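Local coordinates for cytochrome P450 monooxygenase (Rhodococcus sp. ECU0066, PDB 6KBH), which probably acts as a self-sufficient monooxygenase, joining a heme-containing P450 to a reductase part that carries FMN and a [2Fe-2S] cluster, at residues 73-78 with 101-106; 187-192 with 201-206; 302-307 with 373-378; 618-623 with 631-636. All coordinates share one frame; numbering follows the deposited sequence.

Contact 1: residues 73-78 with 101-106; sequences LGYWVV and EKITPT
This is a small, mixed contact in which Leu73 and Tyr75, at the start of the segment that carries strand 76-78, meet Ile103 and Glu101 of the loop before helix 108-116. Ile103 is the common element. Its CG1 lies anti to its own carbonyl carbon (chi1 -67°), and the terminal CD1 is carried to the two residues opposite: Leu73 CD1 is 4.2 Å from Ile103 CD1, and Tyr75 OH is 4.1 Å from the same methyl. The tyrosine therefore offers its phenol oxygen rather than its ring carbons to the isoleucine.

Strand 76-78 is second in the mixed five-stranded sheet of the P450 fold, and the 101-106 loop probably corresponds to the region between the B and C helices of P450s. On that loop the extended side chain of Glu101 also reaches Tyr75, but without bonding to it. Glu101 OE1 stays 3.7 Å from Tyr75 OH, with the carboxylate and ring planes 54° apart. Each polar group has its main partner on the sheet instead: Glu101 OE1 forms a salt bridge with Lys352, and Tyr75 OH is hydrogen-bonded by Arg333 NH1. That same nitrogen also donates to Glu101 O, so Arg333 ties the loop backbone to the tyrosine. The side chain of Tyr75 is about 8 Å from that of Arg334, which binds heme. The heme itself lies about 13 Å from the side chain of Tyr75.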
# COMPACT_ATOMS: atom_id res chain seq x y z
N LEU A 73 -6.05 17.74 -30.16
CA LEU A 73 -7.18 17.09 -29.51
C LEU A 73 -8.14 18.17 -28.99
O LEU A 73 -7.85 19.36 -29.06
CB LEU A 73 -6.66 16.17 -28.40
CG LEU A 73 -7.56 15.45 -27.41
CD1 LEU A 73 -7.22 13.98 -27.40
CD2 LEU A 73 -7.31 16.04 -26.06
N GLY A 74 -9.30 17.75 -28.51
CA GLY A 74 -10.27 18.75 -28.13
C GLY A 74 -10.28 19.19 -26.68
O GLY A 74 -11.21 19.89 -26.27
N TYR A 75 -9.27 18.83 -25.89
CA TYR A 75 -9.35 18.98 -24.44
C TYR A 75 -8.36 20.02 -23.93
O TYR A 75 -7.41 20.42 -24.60
CB TYR A 75 -9.06 17.67 -23.71
CG TYR A 75 -10.00 16.51 -23.96
CD1 TYR A 75 -10.88 16.49 -25.03
CD2 TYR A 75 -10.00 15.42 -23.10
CE1 TYR A 75 -11.73 15.42 -25.25
CE2 TYR A 75 -10.85 14.35 -23.31
CZ TYR A 75 -11.71 14.35 -24.38
OH TYR A 75 -12.55 13.28 -24.57
N TRP A 76 -8.61 20.44 -22.69
CA TRP A 76 -7.63 21.16 -21.89
C TRP A 76 -6.77 20.15 -21.15
O TRP A 76 -7.26 19.13 -20.66
CB TRP A 76 -8.34 22.08 -20.89
CG TRP A 76 -9.28 23.03 -21.57
CD1 TRP A 76 -10.48 22.74 -22.16
CD2 TRP A 76 -9.09 24.44 -21.73
NE1 TRP A 76 -11.04 23.87 -22.68
CE2 TRP A 76 -10.22 24.93 -22.43
CE3 TRP A 76 -8.09 25.33 -21.35
CZ2 TRP A 76 -10.36 26.28 -22.75
CZ3 TRP A 76 -8.23 26.67 -21.68
CH2 TRP A 76 -9.36 27.13 -22.37
N VAL A 77 -5.46 20.41 -21.10
CA VAL A 77 -4.48 19.47 -20.57
C VAL A 77 -4.02 19.96 -19.20
O VAL A 77 -3.70 21.14 -19.03
CB VAL A 77 -3.29 19.31 -21.52
CG1 VAL A 77 -2.36 18.21 -21.02
CG2 VAL A 77 -3.77 19.01 -22.92
N VAL A 78 -4.00 19.05 -18.23
CA VAL A 78 -3.62 19.35 -16.85
C VAL A 78 -2.45 18.45 -16.49
O VAL A 78 -2.51 17.23 -16.67
CB VAL A 78 -4.79 19.16 -15.88
CG1 VAL A 78 -4.37 19.50 -14.46
CG2 VAL A 78 -5.96 20.03 -16.32
N GLU A 101 -15.72 7.93 -23.13
CA GLU A 101 -16.14 8.52 -24.39
C GLU A 101 -15.09 8.27 -25.46
O GLU A 101 -13.90 8.51 -25.24
CB GLU A 101 -16.38 10.02 -24.22
CG GLU A 101 -17.41 10.61 -25.17
CD GLU A 101 -17.26 12.12 -25.33
OE1 GLU A 101 -16.11 12.60 -25.40
OE2 GLU A 101 -18.29 12.82 -25.37
N LYS A 102 -15.52 7.77 -26.61
CA LYS A 102 -14.57 7.44 -27.66
C LYS A 102 -14.12 8.70 -28.37
O LYS A 102 -14.93 9.60 -28.66
CB LYS A 102 -15.20 6.43 -28.64
CG LYS A 102 -15.40 5.05 -28.01
CD LYS A 102 -16.61 4.32 -28.58
CE LYS A 102 -17.46 3.68 -27.48
NZ LYS A 102 -18.72 4.45 -27.20
N ILE A 103 -12.81 8.80 -28.62
CA ILE A 103 -12.23 10.02 -29.18
C ILE A 103 -12.87 10.34 -30.52
O ILE A 103 -13.45 11.41 -30.72
CB ILE A 103 -10.70 9.88 -29.30
CG1 ILE A 103 -10.06 9.80 -27.91
CG2 ILE A 103 -10.11 11.05 -30.08
CD1 ILE A 103 -10.24 11.05 -27.07
N THR A 104 -12.78 9.40 -31.46
CA THR A 104 -13.56 9.58 -32.68
C THR A 104 -14.89 8.84 -32.56
O THR A 104 -14.92 7.70 -32.08
CB THR A 104 -12.79 9.08 -33.90
OG1 THR A 104 -12.47 7.70 -33.72
CG2 THR A 104 -11.51 9.88 -34.09
N PRO A 105 -15.98 9.46 -32.99
CA PRO A 105 -17.31 8.87 -32.75
C PRO A 105 -17.51 7.58 -33.54
O PRO A 105 -16.88 7.33 -34.57
CB PRO A 105 -18.28 9.96 -33.23
CG PRO A 105 -17.46 11.22 -33.27
CD PRO A 105 -16.07 10.78 -33.63
N THR A 106 -18.41 6.75 -33.01
CA THR A 106 -18.73 5.48 -33.64
C THR A 106 -19.54 5.71 -34.92
O THR A 106 -20.52 6.47 -34.91
CB THR A 106 -19.51 4.59 -32.67
OG1 THR A 106 -18.71 4.32 -31.52
CG2 THR A 106 -19.91 3.28 -33.33

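Contact 2: residues 187-192 with 201-206; sequences VALHFL and TLREYS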
# COMPACT_ATOMS: atom_id res chain seq x y z
N VAL A 187 -7.66 -14.36 -14.70
CA VAL A 187 -7.95 -14.14 -13.28
C VAL A 187 -9.11 -13.17 -13.13
O VAL A 187 -9.88 -13.26 -12.17
CB VAL A 187 -6.71 -13.66 -12.51
CG1 VAL A 187 -5.47 -14.45 -12.92
CG2 VAL A 187 -6.50 -12.18 -12.69
N ALA A 188 -9.27 -12.24 -14.07
CA ALA A 188 -10.45 -11.38 -14.04
C ALA A 188 -11.71 -12.21 -14.19
O ALA A 188 -12.68 -12.02 -13.44
CB ALA A 188 -10.37 -10.31 -15.13
N LEU A 189 -11.70 -13.17 -15.11
CA LEU A 189 -12.84 -14.08 -15.22
C LEU A 189 -13.05 -14.85 -13.93
O LEU A 189 -14.19 -15.00 -13.46
CB LEU A 189 -12.64 -15.02 -16.41
CG LEU A 189 -12.70 -14.29 -17.75
CD1 LEU A 189 -12.20 -15.17 -18.87
CD2 LEU A 189 -14.11 -13.81 -18.03
N HIS A 190 -11.96 -15.32 -13.31
CA HIS A 190 -12.09 -16.03 -12.04
C HIS A 190 -12.54 -15.10 -10.91
O HIS A 190 -13.31 -15.50 -10.04
CB HIS A 190 -10.78 -16.72 -11.68
CG HIS A 190 -10.58 -18.04 -12.36
ND1 HIS A 190 -11.43 -19.11 -12.18
CD2 HIS A 190 -9.63 -18.46 -13.23
CE1 HIS A 190 -11.01 -20.14 -12.90
NE2 HIS A 190 -9.91 -19.77 -13.55
N PHE A 191 -12.05 -13.86 -10.91
CA PHE A 191 -12.51 -12.89 -9.92
C PHE A 191 -14.00 -12.62 -10.07
O PHE A 191 -14.70 -12.37 -9.07
CB PHE A 191 -11.73 -11.58 -10.04
CG PHE A 191 -12.26 -10.48 -9.16
CD1 PHE A 191 -11.92 -10.42 -7.82
CD2 PHE A 191 -13.09 -9.50 -9.68
CE1 PHE A 191 -12.41 -9.41 -7.01
CE2 PHE A 191 -13.58 -8.49 -8.87
CZ PHE A 191 -13.24 -8.45 -7.53
N LEU A 192 -14.51 -12.67 -11.30
CA LEU A 192 -15.91 -12.34 -11.56
C LEU A 192 -16.83 -13.48 -11.16
O LEU A 192 -18.02 -13.25 -10.89
CB LEU A 192 -16.07 -11.99 -13.04
CG LEU A 192 -15.72 -10.59 -13.57
CD1 LEU A 192 -16.93 -9.66 -13.52
CD2 LEU A 192 -14.53 -9.94 -12.88
N THR A 201 -14.63 -18.86 -24.32
CA THR A 201 -15.19 -18.03 -25.39
C THR A 201 -15.17 -16.56 -24.99
O THR A 201 -14.84 -15.70 -25.80
CB THR A 201 -16.61 -18.45 -25.76
OG1 THR A 201 -16.60 -19.81 -26.18
CG2 THR A 201 -17.10 -17.60 -26.97
N LEU A 202 -15.52 -16.27 -23.73
CA LEU A 202 -15.50 -14.87 -23.30
C LEU A 202 -14.14 -14.25 -23.57
O LEU A 202 -14.05 -13.05 -23.86
CB LEU A 202 -15.86 -14.74 -21.82
CG LEU A 202 -17.30 -15.06 -21.40
CD1 LEU A 202 -17.48 -14.86 -19.90
CD2 LEU A 202 -18.30 -14.24 -22.19
N ARG A 203 -13.07 -15.05 -23.52
CA ARG A 203 -11.74 -14.55 -23.87
C ARG A 203 -11.59 -14.36 -25.38
O ARG A 203 -10.99 -13.38 -25.83
CB ARG A 203 -10.67 -15.51 -23.36
CG ARG A 203 -10.99 -16.12 -22.03
CD ARG A 203 -10.19 -17.38 -21.78
NE ARG A 203 -8.80 -17.07 -21.51
CZ ARG A 203 -7.84 -17.01 -22.43
NH1 ARG A 203 -8.13 -17.26 -23.70
NH2 ARG A 203 -6.60 -16.70 -22.08
N GLU A 204 -12.11 -15.31 -26.17
CA GLU A 204 -12.11 -15.15 -27.62
C GLU A 204 -12.74 -13.81 -28.00
O GLU A 204 -12.28 -13.14 -28.92
CB GLU A 204 -12.87 -16.32 -28.26
CG GLU A 204 -12.53 -16.63 -29.72
CD GLU A 204 -13.19 -15.70 -30.72
OE1 GLU A 204 -14.35 -15.98 -31.09
OE2 GLU A 204 -12.58 -14.70 -31.14
N TYR A 205 -13.78 -13.41 -27.26
CA TYR A 205 -14.47 -12.15 -27.50
C TYR A 205 -13.84 -10.98 -26.74
O TYR A 205 -14.43 -9.89 -26.72
CB TYR A 205 -15.95 -12.27 -27.11
CG TYR A 205 -16.72 -13.35 -27.85
CD1 TYR A 205 -16.25 -13.90 -29.04
CD2 TYR A 205 -17.94 -13.81 -27.36
CE1 TYR A 205 -16.96 -14.88 -29.71
CE2 TYR A 205 -18.66 -14.79 -28.02
CZ TYR A 205 -18.17 -15.32 -29.20
OH TYR A 205 -18.88 -16.30 -29.86
N SER A 206 -12.69 -11.18 -26.11
CA SER A 206 -11.99 -10.13 -25.37
C SER A 206 -10.88 -9.56 -26.24
O SER A 206 -10.02 -10.30 -26.72
CB SER A 206 -11.40 -10.67 -24.06
OG SER A 206 -12.42 -11.10 -23.18
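Two successive helices of the P450 domain meet here, where Leu189, on helix 183-192, packs against Leu202 and Arg203 of helix 199-204. The two methyls of Leu189 divide the work. Leu189 CD2 is 4.0 Å from Leu202 CD1, a plain methyl-to-methyl contact, while Leu189 CD1 lies 3.5 Å from Arg203 CG and 4.2 Å from Arg203 CD. With its CG anti to the carbonyl carbon (chi1 -68°), Leu189 points its fork at the second helix, and the branches come to rest on consecutive residues of it.

Arg203 plays two parts. Its aliphatic stem takes the leucine methyl, and beyond the stem the chain bends at chi3 (73°), ending with NH2 in a salt bridge to Glu182 OE1. The apolar contact is thus backed by a charged link from Arg203 to the residue just before the helix that bears Leu189. Only a short loop connects the two helices, and Val194 from it touches both Leu189 and Leu202. In P450 terms this is probably the passage from helix E toward helix F. Ile280 of helix 269-281 packs on Leu189 as well, and on Ser206.

Helix 199-204 ends directly beyond the contact. Ser206 OG turns back to hydrogen-bond Leu202 O at 2.6 Å, the donor tilted 28° from the carbonyl plane, and Ser206 N bonds Arg203 O at 2.8 Å. Leu202 and Arg203 therefore lie on the turn whose carbonyls Ser206 takes up, while Tyr205 packs on helix 219-242.

Contact 3: residues 302-307 with 373-378; sequences RDVWEE and FDIRRD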
# COMPACT_ATOMS: atom_id res chain seq x y z
N ARG A 302 19.30 -3.15 -14.69
CA ARG A 302 19.37 -4.54 -14.26
C ARG A 302 19.94 -4.71 -12.85
O ARG A 302 19.74 -5.77 -12.24
CB ARG A 302 20.19 -5.38 -15.24
CG ARG A 302 19.77 -6.85 -15.19
CD ARG A 302 20.78 -7.79 -15.80
NE ARG A 302 20.55 -9.16 -15.33
CZ ARG A 302 19.81 -10.05 -15.99
NH1 ARG A 302 19.23 -9.71 -17.13
NH2 ARG A 302 19.65 -11.27 -15.50
N ASP A 303 20.63 -3.70 -12.31
CA ASP A 303 21.10 -3.80 -10.93
C ASP A 303 19.92 -3.91 -9.97
O ASP A 303 19.90 -4.77 -9.08
CB ASP A 303 21.98 -2.60 -10.57
CG ASP A 303 21.35 -1.28 -10.96
OD1 ASP A 303 20.52 -1.27 -11.89
OD2 ASP A 303 21.68 -0.26 -10.32
N VAL A 304 18.92 -3.04 -10.14
CA VAL A 304 17.73 -3.12 -9.30
C VAL A 304 16.93 -4.37 -9.64
O VAL A 304 16.23 -4.92 -8.77
CB VAL A 304 16.89 -1.83 -9.45
CG1 VAL A 304 16.48 -1.62 -10.87
CG2 VAL A 304 15.68 -1.89 -8.59
N TRP A 305 17.02 -4.86 -10.87
CA TRP A 305 16.45 -6.17 -11.19
C TRP A 305 17.07 -7.25 -10.32
O TRP A 305 16.36 -8.04 -9.68
CB TRP A 305 16.66 -6.49 -12.67
CG TRP A 305 16.65 -7.96 -12.98
CD1 TRP A 305 17.74 -8.78 -13.09
CD2 TRP A 305 15.51 -8.78 -13.22
NE1 TRP A 305 17.34 -10.06 -13.38
CE2 TRP A 305 15.98 -10.08 -13.48
CE3 TRP A 305 14.13 -8.54 -13.26
CZ2 TRP A 305 15.12 -11.14 -13.76
CZ3 TRP A 305 13.28 -9.59 -13.54
CH2 TRP A 305 13.78 -10.88 -13.78
N GLU A 306 18.41 -7.31 -10.28
CA GLU A 306 19.09 -8.33 -9.50
C GLU A 306 18.84 -8.17 -8.00
O GLU A 306 18.90 -9.15 -7.25
CB GLU A 306 20.59 -8.29 -9.79
CG GLU A 306 21.02 -9.12 -10.98
CD GLU A 306 22.38 -8.72 -11.51
OE1 GLU A 306 23.21 -8.27 -10.69
OE2 GLU A 306 22.62 -8.84 -12.73
N GLU A 307 18.57 -6.94 -7.55
CA GLU A 307 18.21 -6.73 -6.15
C GLU A 307 16.93 -7.47 -5.80
O GLU A 307 16.85 -8.15 -4.77
CB GLU A 307 18.07 -5.24 -5.87
CG GLU A 307 19.36 -4.57 -5.42
CD GLU A 307 19.14 -3.17 -4.91
OE1 GLU A 307 18.09 -2.58 -5.21
OE2 GLU A 307 20.03 -2.65 -4.19
N PHE A 373 14.32 5.74 -10.97
CA PHE A 373 13.53 4.54 -10.69
C PHE A 373 14.05 3.99 -9.36
O PHE A 373 15.11 3.37 -9.30
CB PHE A 373 13.66 3.56 -11.85
CG PHE A 373 13.13 2.19 -11.56
CD1 PHE A 373 11.87 2.01 -11.01
CD2 PHE A 373 13.88 1.07 -11.89
CE1 PHE A 373 11.39 0.74 -10.76
CE2 PHE A 373 13.40 -0.19 -11.65
CZ PHE A 373 12.15 -0.36 -11.09
N ASP A 374 13.30 4.25 -8.28
CA ASP A 374 13.74 4.01 -6.91
C ASP A 374 12.69 3.17 -6.19
O ASP A 374 11.70 3.71 -5.69
CB ASP A 374 13.97 5.34 -6.19
CG ASP A 374 14.36 5.16 -4.72
OD1 ASP A 374 14.62 4.01 -4.29
OD2 ASP A 374 14.40 6.17 -4.00
N ILE A 375 12.90 1.86 -6.11
CA ILE A 375 11.81 1.01 -5.64
C ILE A 375 11.62 1.11 -4.12
O ILE A 375 10.52 0.88 -3.62
CB ILE A 375 12.00 -0.44 -6.12
CG1 ILE A 375 13.07 -1.16 -5.31
CG2 ILE A 375 12.37 -0.48 -7.59
CD1 ILE A 375 13.54 -2.38 -6.01
N ARG A 376 12.68 1.44 -3.37
CA ARG A 376 12.50 1.70 -1.95
C ARG A 376 11.98 3.09 -1.65
O ARG A 376 11.92 3.47 -0.47
CB ARG A 376 13.80 1.44 -1.15
CG ARG A 376 14.24 -0.01 -1.16
CD ARG A 376 15.75 -0.13 -1.06
NE ARG A 376 16.20 -1.50 -0.87
CZ ARG A 376 17.21 -2.04 -1.55
NH1 ARG A 376 17.85 -1.31 -2.45
NH2 ARG A 376 17.59 -3.30 -1.34
N ARG A 377 11.63 3.87 -2.67
CA ARG A 377 11.05 5.20 -2.47
C ARG A 377 9.91 5.13 -1.46
O ARG A 377 8.96 4.36 -1.63
CB ARG A 377 10.54 5.75 -3.80
CG ARG A 377 9.88 7.14 -3.75
CD ARG A 377 9.28 7.53 -5.11
NE ARG A 377 10.31 7.71 -6.13
CZ ARG A 377 10.91 8.86 -6.39
NH1 ARG A 377 10.57 9.95 -5.71
NH2 ARG A 377 11.84 8.94 -7.34
N ASP A 378 10.02 5.92 -0.39
CA ASP A 378 8.99 5.97 0.63
C ASP A 378 7.75 6.73 0.18
O ASP A 378 6.87 7.01 0.99
CB ASP A 378 9.55 6.61 1.92
CG ASP A 378 9.76 8.12 1.81
OD1 ASP A 378 9.71 8.68 0.69
OD2 ASP A 378 9.98 8.75 2.86
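Val304 meets Phe373 and Ile375 through both of its methyls. From CB the side chain forks. CG1 takes the crowded position between backbone N and carbonyl carbon (chi1 59°) and lies 3.5 Å from Phe373 CE2, with Phe373 CD2 a little farther off. CG2, anti to the backbone N, runs to the isoleucine instead, 3.4 Å from Ile375 CD1 and 3.7 Å from Ile375 CG2, the two side chains sliding past each other in opposite directions.

One turn on, the helix adds a salt bridge. Glu307 pairs with Arg376 through a single guanidinium nitrogen: Arg376 NH1 is 3.0 Å from Glu307 OE1 and makes a nearly straight hydrogen bond to Glu307 OE2 (3.1 Å, 173°). OE2 lies in the guanidinium plane, but the carboxylate is turned 80° to that plane and is met from above its own, unlike a flat two-pronged pair.

Helix 302-310 is thereby joined to Phe373 and the type I turn, Asp374 to Arg377, that follows it in the loop leading to helix 396-413. Phe373 also packs on helices 284-300 and 315-325, and Arg377 salt-bridges Glu321 of the latter, consistent with the E-R-R triad of P450s.

Contact 4: residues 618-623 with 631-636; sequences AFLDRL and VRVYPG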
# COMPACT_ATOMS: atom_id res chain seq x y z
N ALA A 618 18.31 -11.69 32.61
CA ALA A 618 19.37 -11.37 31.66
C ALA A 618 20.06 -10.06 32.04
O ALA A 618 19.47 -9.17 32.66
CB ALA A 618 18.81 -11.26 30.25
N PHE A 619 21.34 -9.98 31.68
CA PHE A 619 22.20 -8.80 31.77
C PHE A 619 22.69 -8.50 33.18
O PHE A 619 23.31 -7.46 33.37
CB PHE A 619 21.53 -7.54 31.21
CG PHE A 619 21.26 -7.61 29.73
CD1 PHE A 619 22.31 -7.70 28.83
CD2 PHE A 619 19.97 -7.60 29.24
CE1 PHE A 619 22.08 -7.76 27.47
CE2 PHE A 619 19.72 -7.66 27.88
CZ PHE A 619 20.78 -7.74 27.00
N LEU A 620 22.44 -9.37 34.16
CA LEU A 620 23.06 -9.19 35.47
C LEU A 620 24.58 -9.15 35.34
O LEU A 620 25.25 -8.33 35.99
CB LEU A 620 22.64 -10.31 36.42
CG LEU A 620 21.15 -10.50 36.67
CD1 LEU A 620 20.92 -11.84 37.34
CD2 LEU A 620 20.59 -9.38 37.52
N ASP A 621 25.13 -10.04 34.51
CA ASP A 621 26.53 -9.95 34.11
C ASP A 621 26.86 -8.56 33.58
O ASP A 621 27.77 -7.88 34.07
CB ASP A 621 26.81 -11.00 33.04
CG ASP A 621 25.68 -11.10 32.03
OD1 ASP A 621 24.52 -11.32 32.45
OD2 ASP A 621 25.94 -10.95 30.81
N ARG A 622 26.11 -8.13 32.57
CA ARG A 622 26.26 -6.78 32.03
C ARG A 622 26.02 -5.73 33.11
O ARG A 622 26.75 -4.73 33.20
CB ARG A 622 25.29 -6.61 30.87
CG ARG A 622 25.02 -5.19 30.45
CD ARG A 622 24.74 -5.19 28.97
NE ARG A 622 24.43 -3.87 28.44
CZ ARG A 622 23.99 -3.67 27.21
NH1 ARG A 622 23.81 -4.70 26.40
NH2 ARG A 622 23.73 -2.44 26.78
N LEU A 623 25.00 -5.95 33.96
CA LEU A 623 24.66 -5.02 35.03
C LEU A 623 25.67 -5.04 36.17
O LEU A 623 25.67 -4.13 37.00
CB LEU A 623 23.27 -5.37 35.57
CG LEU A 623 22.22 -4.31 35.84
CD1 LEU A 623 22.25 -3.25 34.76
CD2 LEU A 623 20.87 -5.00 35.86
N VAL A 631 23.34 -0.77 40.81
CA VAL A 631 22.25 -1.71 40.63
C VAL A 631 21.92 -2.38 41.96
O VAL A 631 22.80 -2.63 42.79
CB VAL A 631 22.61 -2.78 39.55
CG1 VAL A 631 23.92 -3.49 39.90
CG2 VAL A 631 21.48 -3.78 39.34
N ARG A 632 20.64 -2.65 42.16
CA ARG A 632 20.26 -3.64 43.15
C ARG A 632 19.29 -4.61 42.49
O ARG A 632 18.39 -4.21 41.74
CB ARG A 632 19.69 -3.02 44.40
CG ARG A 632 20.75 -2.49 45.38
CD ARG A 632 20.31 -1.17 45.95
NE ARG A 632 19.75 -0.31 44.91
CZ ARG A 632 20.41 0.20 43.87
NH1 ARG A 632 21.72 0.05 43.73
NH2 ARG A 632 19.74 0.94 43.01
N VAL A 633 19.54 -5.87 42.74
CA VAL A 633 18.88 -7.05 42.22
C VAL A 633 17.89 -7.56 43.26
O VAL A 633 18.10 -7.39 44.47
CB VAL A 633 19.99 -8.06 41.91
CG1 VAL A 633 20.87 -8.11 43.13
CG2 VAL A 633 19.43 -9.40 41.58
N TYR A 634 16.77 -8.12 42.82
CA TYR A 634 15.76 -8.68 43.72
C TYR A 634 15.13 -9.90 43.09
O TYR A 634 13.97 -9.86 42.64
CB TYR A 634 14.70 -7.64 44.09
CG TYR A 634 15.28 -6.29 44.40
CD1 TYR A 634 15.61 -5.42 43.38
CD2 TYR A 634 15.57 -5.92 45.70
CE1 TYR A 634 16.19 -4.22 43.64
CE2 TYR A 634 16.16 -4.72 45.98
CZ TYR A 634 16.46 -3.88 44.92
OH TYR A 634 17.01 -2.65 45.16
N PRO A 635 15.86 -11.01 43.02
CA PRO A 635 15.32 -12.21 42.37
C PRO A 635 14.24 -12.82 43.25
O PRO A 635 14.35 -12.82 44.47
CB PRO A 635 16.55 -13.14 42.25
CG PRO A 635 17.77 -12.30 42.61
CD PRO A 635 17.21 -11.26 43.58
N GLY A 636 13.15 -13.27 42.62
CA GLY A 636 12.03 -13.78 43.39
C GLY A 636 12.32 -15.13 44.02
O GLY A 636 11.93 -15.38 45.17
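Val631, the first residue of strand 631-635, meets Leu623 with both methyls. Val631 CG2, anti to the backbone N, sits against the branch point of the leucine, 3.6 Å from Leu623 CG and 3.7 Å from Leu623 CD2. Val631 CG1 goes to the backbone instead, lying 3.4 Å from Leu623 O. Backbones are close here as well, with Leu623 CA 6.9 Å from Val631 CA.

Arg632 sends its CB away from the helix, while its backbone bonds to Ile607 and Tyr609 of strand 605-611. Val633 then returns to the helix side: its CG2 is 4.2 Å from Leu620 CD2, a lighter touch one helical turn before Leu623. Val631 and Val633, two apart on the strand, thus match Leu623 and Leu620, three apart on the helix. Tyr634 continues the backbone pairing with Tyr609.

Both leucines also reach Tyr609, and Leu623 touches Ile607 of strand 605-611 and Ile592 of helix 588-601, which places them over the sheet. Helix 620-625 is the connection between strands 605-611 and 631-635, the latter an outermost strand of the parallel sheet, so the contact closes a beta-alpha-beta crossover of the kind found in the nucleotide-binding domain of ferredoxin reductases.

Contacts 1, 2 and 3 belong to the heme-containing part and contact 4 to the reductase part, with contact 4 on the far side of the chain's centre from contacts 1 and 2. Centres of contacts 1 and 4 are 75 Å apart, those of 3 and 4 only 46 Å. Within the P450 part, contacts 1, 2 and 3 are separate, their centres 29 to 36 Å apart. The side chain of Leu189 in contact 2 comes within about 10 Å of the heme and that of Tyr75 in contact 1 within about 13 Å, whereas contact 3 lies away from the heme, FMN and iron-sulfur sites. In contact 4, the side chain of Leu623 is about 14 Å from the FMN.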